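Local coordinates for protein 3-polyprenyl-4-hydroxybenzoate decarboxylase and related decarboxylases (Pelotomaculum thermopropionicum, PDB 6H6X) that binds prenylated FMN with manganese and potassium ions and, as a UbiD-family enzyme, probably catalyses the reversible decarboxylation of aromatic acids such as furandicarboxylic acid, at residues 11-15 with 16-20; 47-50 with 51-54; 169-172 with 173-176; 202-205 with 206-210. The protein carries 8 engineered substitutions. All coordinates share one frame; numbering follows the deposited sequence.

Contact 1: 11-15 with 16-20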
# COMPACT_ATOMS: atom_id res chain seq x y z
N PHE B 11 4.23 0.76 -29.89
CA PHE B 11 3.47 -0.14 -29.00
C PHE B 11 2.85 0.58 -27.79
O PHE B 11 1.68 0.37 -27.48
CB PHE B 11 4.38 -1.26 -28.53
CG PHE B 11 3.72 -2.26 -27.60
CD1 PHE B 11 3.00 -3.34 -28.11
CD2 PHE B 11 3.89 -2.16 -26.22
CE1 PHE B 11 2.41 -4.28 -27.27
CE2 PHE B 11 3.31 -3.09 -25.37
CZ PHE B 11 2.57 -4.14 -25.90
N LEU B 12 3.61 1.46 -27.12
CA LEU B 12 3.05 2.19 -25.97
C LEU B 12 1.95 3.18 -26.40
O LEU B 12 0.94 3.32 -25.70
CB LEU B 12 4.13 2.95 -25.19
CG LEU B 12 5.28 2.25 -24.47
CD1 LEU B 12 6.24 3.29 -23.93
CD2 LEU B 12 4.76 1.41 -23.34
N GLU B 13 2.17 3.89 -27.51
CA GLU B 13 1.20 4.91 -28.00
C GLU B 13 -0.18 4.30 -28.29
O GLU B 13 -1.19 4.80 -27.81
CB GLU B 13 1.74 5.65 -29.23
CG GLU B 13 1.11 7.03 -29.47
CD GLU B 13 2.12 8.08 -29.94
OE1 GLU B 13 2.94 7.76 -30.83
OE2 GLU B 13 2.11 9.22 -29.42
N GLY B 14 -0.19 3.19 -29.03
CA GLY B 14 -1.42 2.47 -29.37
C GLY B 14 -2.10 1.79 -28.20
O GLY B 14 -3.25 1.32 -28.33
N LYS B 15 -1.41 1.70 -27.08
CA LYS B 15 -1.99 1.22 -25.84
C LYS B 15 -2.40 2.39 -24.90
O LYS B 15 -2.79 2.14 -23.76
CB LYS B 15 -0.99 0.29 -25.15
CG LYS B 15 -1.61 -0.82 -24.32
CD LYS B 15 -1.45 -2.21 -24.95
CE LYS B 15 -1.95 -3.28 -24.00
NZ LYS B 15 -1.29 -4.60 -24.18
N GLY B 16 -2.32 3.63 -25.38
CA GLY B 16 -2.50 4.85 -24.53
C GLY B 16 -1.60 4.99 -23.29
O GLY B 16 -2.06 5.48 -22.26
N LYS B 17 -0.34 4.57 -23.38
CA LYS B 17 0.62 4.63 -22.26
C LYS B 17 1.86 5.46 -22.61
O LYS B 17 2.89 5.38 -21.95
CB LYS B 17 1.01 3.21 -21.84
CG LYS B 17 -0.21 2.35 -21.50
CD LYS B 17 -0.06 1.64 -20.17
CE LYS B 17 -1.40 1.17 -19.65
NZ LYS B 17 -1.23 0.34 -18.42
N LEU B 18 1.74 6.27 -23.65
CA LEU B 18 2.71 7.28 -23.98
C LEU B 18 1.93 8.56 -24.14
O LEU B 18 1.03 8.62 -24.97
CB LEU B 18 3.41 6.95 -25.30
CG LEU B 18 4.48 7.96 -25.78
CD1 LEU B 18 5.74 7.90 -24.93
CD2 LEU B 18 4.83 7.73 -27.23
N LYS B 19 2.32 9.59 -23.41
CA LYS B 19 1.74 10.90 -23.56
C LYS B 19 2.86 11.81 -23.93
O LYS B 19 3.97 11.66 -23.45
CB LYS B 19 0.99 11.37 -22.28
CG LYS B 19 -0.08 10.36 -21.81
CD LYS B 19 -1.48 10.91 -21.53
CE LYS B 19 -1.65 11.42 -20.09
NZ LYS B 19 -1.68 10.39 -18.99
N ARG B 20 2.57 12.76 -24.80
CA ARG B 20 3.54 13.72 -25.23
C ARG B 20 3.35 15.00 -24.45
O ARG B 20 2.25 15.32 -24.01
CB ARG B 20 3.34 13.96 -26.73
CG ARG B 20 3.40 12.66 -27.53
CD ARG B 20 2.90 12.88 -28.93
NE ARG B 20 3.22 11.73 -29.78
CZ ARG B 20 4.32 11.62 -30.52
NH1 ARG B 20 5.26 12.59 -30.56
NH2 ARG B 20 4.50 10.52 -31.21
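A Schellman motif ends helix 5-14 here and hands the chain over to strand 18-21. Lys17 N donates to Leu12 O at 2.9 Å, and Gly16 N donates to Glu13 O, meeting that oxygen from above its carbonyl plane. Gly16 takes the C-prime position with a positive phi of 56°, a backbone shape that favours glycine. Leu12 O also accepts from Lys15 N at 3.2 Å, and the two donors reach it from opposite faces of its plane. Beyond the turn, a salt bridge ties the last helical turn to the strand. Arg20 grips the Glu13 carboxylate side-on, NE giving 2.8 Å to OE2 and NH2 giving 3.2 Å to OE1; both oxygens use their syn lone pairs, and the two flat groups lie only 12° from coplanar. Glu13 gets there with CG anti to its backbone N (chi1 -157°) and a bend at chi2. The paired bonds should restrict rotation of both groups. Leu18 CD2 lies over one face of the Glu13 carboxylate, 3.8 Å from OE2, while Leu18 CB meets Leu12 CB at 4.1 Å. With an alanine at Glu13, the NE side of the Arg20 guanidinium would probably lose its carboxylate mate and the group would be held less firmly, chiefly through its other partner, Glu47, at NH1. Leu12 packs on Leu66 of helix 64-70 and on Ser43, and Leu18 lies against Ser43 and Leu45; backbone bonds from Lys17 and Lys19 to strand 43-46 bring the segment into the sheet.

Contact 2: 47-50 with 51-54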
# COMPACT_ATOMS: atom_id res chain seq x y z
N GLU B 47 8.65 16.76 -26.11
CA GLU B 47 8.90 17.23 -27.49
C GLU B 47 9.66 18.52 -27.60
O GLU B 47 10.21 18.78 -28.66
CB GLU B 47 7.61 17.33 -28.30
CG GLU B 47 6.83 16.03 -28.38
CD GLU B 47 5.84 15.97 -29.55
OE1 GLU B 47 4.85 16.74 -29.56
OE2 GLU B 47 6.01 15.08 -30.44
N ARG B 48 9.74 19.30 -26.53
CA ARG B 48 10.50 20.54 -26.54
C ARG B 48 11.25 20.70 -25.25
O ARG B 48 10.66 20.96 -24.19
CB ARG B 48 9.56 21.74 -26.75
N VAL B 49 12.57 20.56 -25.33
CA VAL B 49 13.43 20.69 -24.20
C VAL B 49 14.28 21.92 -24.42
O VAL B 49 14.94 22.05 -25.44
CB VAL B 49 14.30 19.42 -23.99
CG1 VAL B 49 15.29 19.62 -22.85
CG2 VAL B 49 13.40 18.21 -23.74
N LYS B 50 14.25 22.80 -23.45
CA LYS B 50 14.84 24.11 -23.58
C LYS B 50 16.31 23.95 -23.94
O LYS B 50 17.09 23.38 -23.17
CB LYS B 50 14.69 24.90 -22.28
CG LYS B 50 15.18 26.35 -22.38
CD LYS B 50 14.77 27.21 -21.18
CE LYS B 50 15.59 26.96 -19.92
NZ LYS B 50 17.05 27.25 -20.08
N GLY B 51 16.66 24.45 -25.12
CA GLY B 51 18.04 24.49 -25.59
C GLY B 51 18.39 23.44 -26.62
O GLY B 51 19.56 23.36 -27.03
N TYR B 52 17.41 22.63 -27.05
CA TYR B 52 17.68 21.42 -27.84
C TYR B 52 16.59 21.10 -28.86
O TYR B 52 15.41 21.31 -28.59
CB TYR B 52 17.80 20.20 -26.90
CG TYR B 52 18.93 20.29 -25.90
CD1 TYR B 52 20.23 19.91 -26.26
CD2 TYR B 52 18.71 20.76 -24.61
CE1 TYR B 52 21.27 19.99 -25.35
CE2 TYR B 52 19.75 20.84 -23.71
CZ TYR B 52 21.02 20.44 -24.08
OH TYR B 52 22.05 20.54 -23.17
N ALA B 53 16.97 20.57 -30.02
CA ALA B 53 15.99 19.98 -30.95
C ALA B 53 15.64 18.53 -30.56
O ALA B 53 14.60 18.00 -30.95
CB ALA B 53 16.53 20.01 -32.38
N VAL B 54 16.50 17.90 -29.76
CA VAL B 54 16.31 16.48 -29.41
C VAL B 54 15.25 16.31 -28.29
O VAL B 54 15.41 16.88 -27.23
CB VAL B 54 17.67 15.88 -28.97
CG1 VAL B 54 17.50 14.45 -28.42
CG2 VAL B 54 18.66 15.94 -30.14
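Val49 to Tyr52 form a type II beta turn at the surface, in the loop that joins strands 43-46 and 56-58. Its backbone closure is slight: Tyr52 N donates to Val49 O at 3.0 Å, a weak bond bent to 135°. Gly51 stands at the third position of the turn with a phi of 103°, where a side chain would clash with the carbonyl oxygen of Lys50. The apolar part of the contact is carried by the first and last residues of the turn. Val49 points CG1 at the Tyr52 ring, that methyl being anti to the backbone N (chi1 176°), and Tyr52 keeps its ring beside its own backbone N. Val49 itself is buried and also packs on Pro27, while the Lys50 side chain, bent at chi3 and chi4, packs against Glu24 and Asp26. Among polar groups, the Tyr52 hydroxyl leaves the turn altogether and hydrogen-bonds to Leu114 O, which fixes the far end of the ring. Backbone bonds from Arg48 and Lys50 to Val25 hold the incoming arm. At the near end of the ring, Tyr52 CD2 comes 4.0 Å from Val49 CG1 and 3.4 Å from Lys50 O, both at oblique angles to the ring.

Contact 3: 169-172 with 173-176. With MN (manganese (II) ion), chain H; 4LU (1-deoxy-5-O-phosphono-1-(3,3,4,5-tetramethyl-9,11-dioxo-2,3,8,9,10,11-hexahydro-7H-quinolino[1,8-fg]pteridin-12-ium-7-y l)-D-ribitol), chain I.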
# COMPACT_ATOMS: atom_id res chain seq x y z
N HIS B 169 31.68 -6.99 -13.04
CA HIS B 169 32.44 -7.38 -14.22
C HIS B 169 33.24 -6.27 -14.90
O HIS B 169 34.38 -6.48 -15.27
CB HIS B 169 31.56 -8.13 -15.22
CG HIS B 169 30.96 -9.37 -14.65
ND1 HIS B 169 29.83 -9.96 -15.16
CD2 HIS B 169 31.32 -10.12 -13.58
CE1 HIS B 169 29.53 -11.03 -14.44
NE2 HIS B 169 30.42 -11.15 -13.47
N LEU B 170 32.65 -5.09 -15.10
CA LEU B 170 33.38 -4.02 -15.74
C LEU B 170 34.63 -3.65 -14.93
O LEU B 170 35.68 -3.36 -15.48
CB LEU B 170 32.48 -2.81 -15.87
CG LEU B 170 33.15 -1.63 -16.57
CD1 LEU B 170 33.61 -2.02 -17.98
CD2 LEU B 170 32.20 -0.45 -16.61
N TRP B 171 34.50 -3.62 -13.61
CA TRP B 171 35.64 -3.38 -12.72
C TRP B 171 36.78 -4.40 -12.93
O TRP B 171 37.95 -4.03 -13.01
CB TRP B 171 35.16 -3.44 -11.27
CG TRP B 171 36.22 -3.14 -10.27
CD1 TRP B 171 36.81 -4.03 -9.42
CD2 TRP B 171 36.82 -1.87 -10.01
NE1 TRP B 171 37.74 -3.39 -8.66
CE2 TRP B 171 37.77 -2.06 -8.98
CE3 TRP B 171 36.64 -0.58 -10.54
CZ2 TRP B 171 38.55 -1.00 -8.45
CZ3 TRP B 171 37.43 0.49 -10.02
CH2 TRP B 171 38.37 0.25 -8.98
N HIS B 172 36.41 -5.67 -13.03
CA HIS B 172 37.36 -6.72 -13.34
C HIS B 172 38.09 -6.40 -14.64
O HIS B 172 39.32 -6.44 -14.68
CB HIS B 172 36.68 -8.08 -13.40
CG HIS B 172 37.64 -9.22 -13.35
ND1 HIS B 172 37.87 -10.06 -14.43
CD2 HIS B 172 38.46 -9.65 -12.36
CE1 HIS B 172 38.77 -10.96 -14.10
NE2 HIS B 172 39.17 -10.73 -12.86
N PHE B 173 37.34 -6.04 -15.69
CA PHE B 173 37.96 -5.69 -16.98
C PHE B 173 38.87 -4.48 -16.86
O PHE B 173 39.93 -4.47 -17.46
CB PHE B 173 36.93 -5.31 -18.04
CG PHE B 173 36.08 -6.44 -18.53
CD1 PHE B 173 36.10 -7.71 -17.95
CD2 PHE B 173 35.19 -6.19 -19.56
CE1 PHE B 173 35.26 -8.71 -18.41
CE2 PHE B 173 34.36 -7.19 -20.04
CZ PHE B 173 34.39 -8.45 -19.46
N PHE B 174 38.40 -3.45 -16.17
CA PHE B 174 39.12 -2.20 -16.08
C PHE B 174 40.41 -2.43 -15.27
O PHE B 174 41.46 -1.91 -15.64
CB PHE B 174 38.25 -1.15 -15.41
CG PHE B 174 38.91 0.18 -15.22
CD1 PHE B 174 39.50 0.83 -16.29
CD2 PHE B 174 38.96 0.76 -13.97
CE1 PHE B 174 40.13 2.06 -16.12
CE2 PHE B 174 39.59 2.00 -13.80
CZ PHE B 174 40.15 2.66 -14.88
N GLY B 175 40.31 -3.21 -14.19
CA GLY B 175 41.46 -3.64 -13.39
C GLY B 175 42.58 -4.16 -14.26
O GLY B 175 43.72 -3.72 -14.13
N LYS B 176 42.23 -5.06 -15.19
CA LYS B 176 43.20 -5.68 -16.10
C LYS B 176 43.79 -4.68 -17.08
O LYS B 176 44.98 -4.77 -17.37
CB LYS B 176 42.60 -6.89 -16.84
CG LYS B 176 42.43 -8.11 -15.95
CD LYS B 176 41.26 -9.03 -16.35
CE LYS B 176 41.67 -10.33 -17.03
NZ LYS B 176 40.60 -11.37 -16.93
MN MN H . 28.17 -9.50 -16.80
C9 4LU I . 21.57 -0.13 -13.04
C8 4LU I . 20.47 0.61 -13.56
C7 4LU I . 20.38 2.00 -13.47
C10 4LU I . 24.93 0.45 -11.45
C6 4LU I . 21.38 2.71 -12.58
N3 4LU I . 27.39 1.75 -11.23
C2 4LU I . 27.33 0.38 -11.19
C13 4LU I . 20.34 5.23 -12.56
C5 4LU I . 21.48 4.25 -12.37
C1 4LU I . 23.40 3.85 -10.88
O2 4LU I . 28.40 -0.29 -11.07
N1 4LU I . 26.12 -0.25 -11.31
C4 4LU I . 26.28 2.53 -11.36
O4 4LU I . 26.38 3.78 -11.41
C4A 4LU I . 24.93 1.86 -11.48
N5 4LU I . 23.72 2.60 -11.66
C3 4LU I . 22.61 4.73 -11.53
C12 4LU I . 22.21 4.63 -13.69
C5A 4LU I . 22.58 1.95 -12.20
C7M 4LU I . 19.17 2.74 -14.04
C8M 4LU I . 19.44 -0.22 -14.28
C9A 4LU I . 22.63 0.47 -12.31
N10 4LU I . 23.69 -0.22 -11.61
C1' 4LU I . 23.72 -1.68 -11.51
C2' 4LU I . 24.41 -2.46 -12.65
O2' 4LU I . 24.07 -1.98 -13.96
C3' 4LU I . 23.95 -3.91 -12.56
O3' 4LU I . 24.11 -4.37 -11.22
C4' 4LU I . 24.67 -4.80 -13.57
O4' 4LU I . 23.99 -6.06 -13.85
C5' 4LU I . 26.10 -5.17 -13.21
O5' 4LU I . 26.46 -6.00 -14.34
P 4LU I . 27.71 -7.03 -14.33
O2P 4LU I . 27.88 -7.53 -15.78
O3P 4LU I . 28.95 -6.19 -13.92
O1P 4LU I . 27.27 -8.14 -13.37
O HOH W 1 26.54 -10.19 -15.19
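Leu170 O receives the N-H of Phe174 at 2.8 Å, one of four successive i to i+4 bonds in the opening turns of helix 169-179. Phe173 N to His169 O is the bond that lies in the carbonyl plane, and Lys176 N to His172 O, at 3.3 Å, is longer. The helix begins at the phosphate of the prenylated FMN: His169 N donates to phosphate oxygen O3P at 3.0 Å, so the helix N-terminus faces the anion and its dipole would be expected to favour the charge. His169 then turns its ring with CG anti to the carbonyl carbon (chi1 -59°), and ND1 binds manganese at 2.4 Å, while phosphate oxygen O1P lies over one face of the ring near its rim. Phosphate oxygen O2P joins the same ion, which Asn147 and Glu210 also bind. Farther round the helix, Trp171 CZ3 comes to the edge of the Phe174 ring. Leu170 and Phe173 are buried against Leu184 of strand 184-190, Leu170 also packing on His151 and Phe173 on Asn147. Lys176 runs past His172, its chain bent at chi3, and carries its ammonium to a salt bridge with Asp140. An alanine in place of Lys176 is likely to leave Asp140 without its cationic mate and to remove the aliphatic chain that packs on the His172 ring. The aliphatic part of the lysine makes an off-centre CH-pi contact there: Lys176 CD stands 4.2 Å from the centroid of the His172 ring, 29° off its normal.

Contact 4: 202-205 with 206-210. With K (potassium ion), chain G; MN (manganese (II) ion), chain H.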
# COMPACT_ATOMS: atom_id res chain seq x y z
N ALA B 202 21.13 -8.71 -16.01
CA ALA B 202 21.44 -10.11 -15.61
C ALA B 202 22.75 -10.20 -14.80
O ALA B 202 23.80 -9.61 -15.18
CB ALA B 202 21.52 -11.04 -16.81
N THR B 203 22.65 -10.91 -13.70
CA THR B 203 23.76 -11.19 -12.81
C THR B 203 24.15 -12.62 -13.16
O THR B 203 23.37 -13.55 -12.96
CB THR B 203 23.35 -11.07 -11.33
OG1 THR B 203 22.65 -9.83 -11.11
CG2 THR B 203 24.58 -11.16 -10.40
N THR B 204 25.34 -12.77 -13.73
CA THR B 204 25.80 -14.06 -14.23
C THR B 204 27.22 -14.30 -13.77
O THR B 204 27.87 -13.41 -13.18
CB THR B 204 25.78 -14.12 -15.77
OG1 THR B 204 26.95 -13.44 -16.30
CG2 THR B 204 24.48 -13.51 -16.35
N ARG B 205 27.70 -15.51 -14.05
CA ARG B 205 29.10 -15.84 -13.81
C ARG B 205 29.92 -15.08 -14.86
O ARG B 205 29.37 -14.52 -15.82
CB ARG B 205 29.35 -17.36 -13.80
CG ARG B 205 29.95 -17.94 -15.09
CD ARG B 205 29.24 -19.21 -15.54
NE ARG B 205 29.39 -19.34 -16.99
CZ ARG B 205 28.52 -19.92 -17.82
NH1 ARG B 205 27.38 -20.47 -17.38
NH2 ARG B 205 28.80 -19.95 -19.13
N LEU B 206 31.23 -15.08 -14.68
CA LEU B 206 32.10 -14.04 -15.25
C LEU B 206 32.11 -13.86 -16.79
O LEU B 206 32.43 -12.76 -17.27
CB LEU B 206 33.53 -14.23 -14.71
CG LEU B 206 34.59 -13.16 -15.00
CD1 LEU B 206 34.09 -11.76 -14.68
CD2 LEU B 206 35.85 -13.48 -14.20
N GLY B 207 31.75 -14.89 -17.56
CA GLY B 207 31.83 -14.80 -19.04
C GLY B 207 30.59 -15.05 -19.90
O GLY B 207 30.69 -15.75 -20.92
N VAL B 208 29.43 -14.49 -19.55
CA VAL B 208 28.27 -14.58 -20.45
C VAL B 208 27.84 -13.19 -20.90
O VAL B 208 27.67 -12.26 -20.10
CB VAL B 208 27.10 -15.46 -19.93
CG1 VAL B 208 26.68 -15.07 -18.56
CG2 VAL B 208 25.90 -15.41 -20.86
N ASP B 209 27.66 -13.09 -22.21
CA ASP B 209 27.50 -11.84 -22.90
C ASP B 209 26.03 -11.45 -22.78
O ASP B 209 25.12 -12.12 -23.30
CB ASP B 209 27.96 -12.02 -24.36
CG ASP B 209 27.69 -10.82 -25.23
OD1 ASP B 209 27.21 -9.78 -24.75
OD2 ASP B 209 27.97 -10.93 -26.44
N GLU B 210 25.77 -10.35 -22.07
CA GLU B 210 24.39 -9.89 -21.95
C GLU B 210 23.72 -9.50 -23.25
O GLU B 210 22.50 -9.55 -23.34
CB GLU B 210 24.26 -8.78 -20.93
CG GLU B 210 24.54 -9.31 -19.53
CD GLU B 210 25.98 -9.12 -19.09
OE1 GLU B 210 26.93 -8.97 -19.93
OE2 GLU B 210 26.14 -9.07 -17.86
K K G . 25.20 -7.16 -16.31
MN MN H . 28.17 -9.50 -16.80
O HOH W 1 26.54 -10.19 -15.19
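The manganese and potassium site beside the prenylated FMN draws together the two ends of a hairpin-like loop, Ala202 and Glu210, between helices 194-199 and 210-217. Ala202 O and Glu210 OE2 both coordinate potassium, at 3.0 Å and 2.6 Å. Glu210 OE2 also binds manganese at 2.3 Å, so a single carboxylate oxygen bridges the two ions. Glu210 presents it through a chain bent at chi2, with CG anti to the carbonyl carbon (chi1 -68°). A water completes the link: bound to manganese at 2.4 Å, it donates to Ala202 O and accepts from Thr204 N, which fastens the backbone of 202-204 to the metal. Ala202 CB also touches the stem of Glu210, 4.4 Å from its CG. Farther out, Thr204 and Val208 face each other across the loop, though their modelled approach is too close to be trusted in detail. Asp209 caps helix 210-217, OD1 accepting from Leu211 N and OD2 pairing with Arg146, and Glu210 follows as the first residue of that helix. Asn147 and His169 add manganese ligands, and Val148 and Ser200 add potassium ligands, giving the paired-metal phosphate site characteristic of prenylated-FMN-dependent UbiD enzymes.

How the contacts relate
Contacts 3 and 4 share the cofactor site: both reach the same manganese ion and water, and His169 of helix 169-179 packs on the loop before helix 210-217, its CE1 3.2 Å from Thr204 O. The N-terminal contacts 1 and 2, some 33 to 39 Å away between centres, flank one small mixed sheet (strands 18-21, 43-46 and 56-58) and meet through Arg20 NH1 and Glu47 OE2, a salt bridge of 2.6 Å. Contact 2 lies at the surface, with Val49 its one buried touching residue; the other three are partly buried. Their chemistry follows: a Schellman helix end and salt bridge in contact 1, a weak turn bond in contact 2, helical, phosphate and metal bonds in contact 3, metal coordination in contact 4.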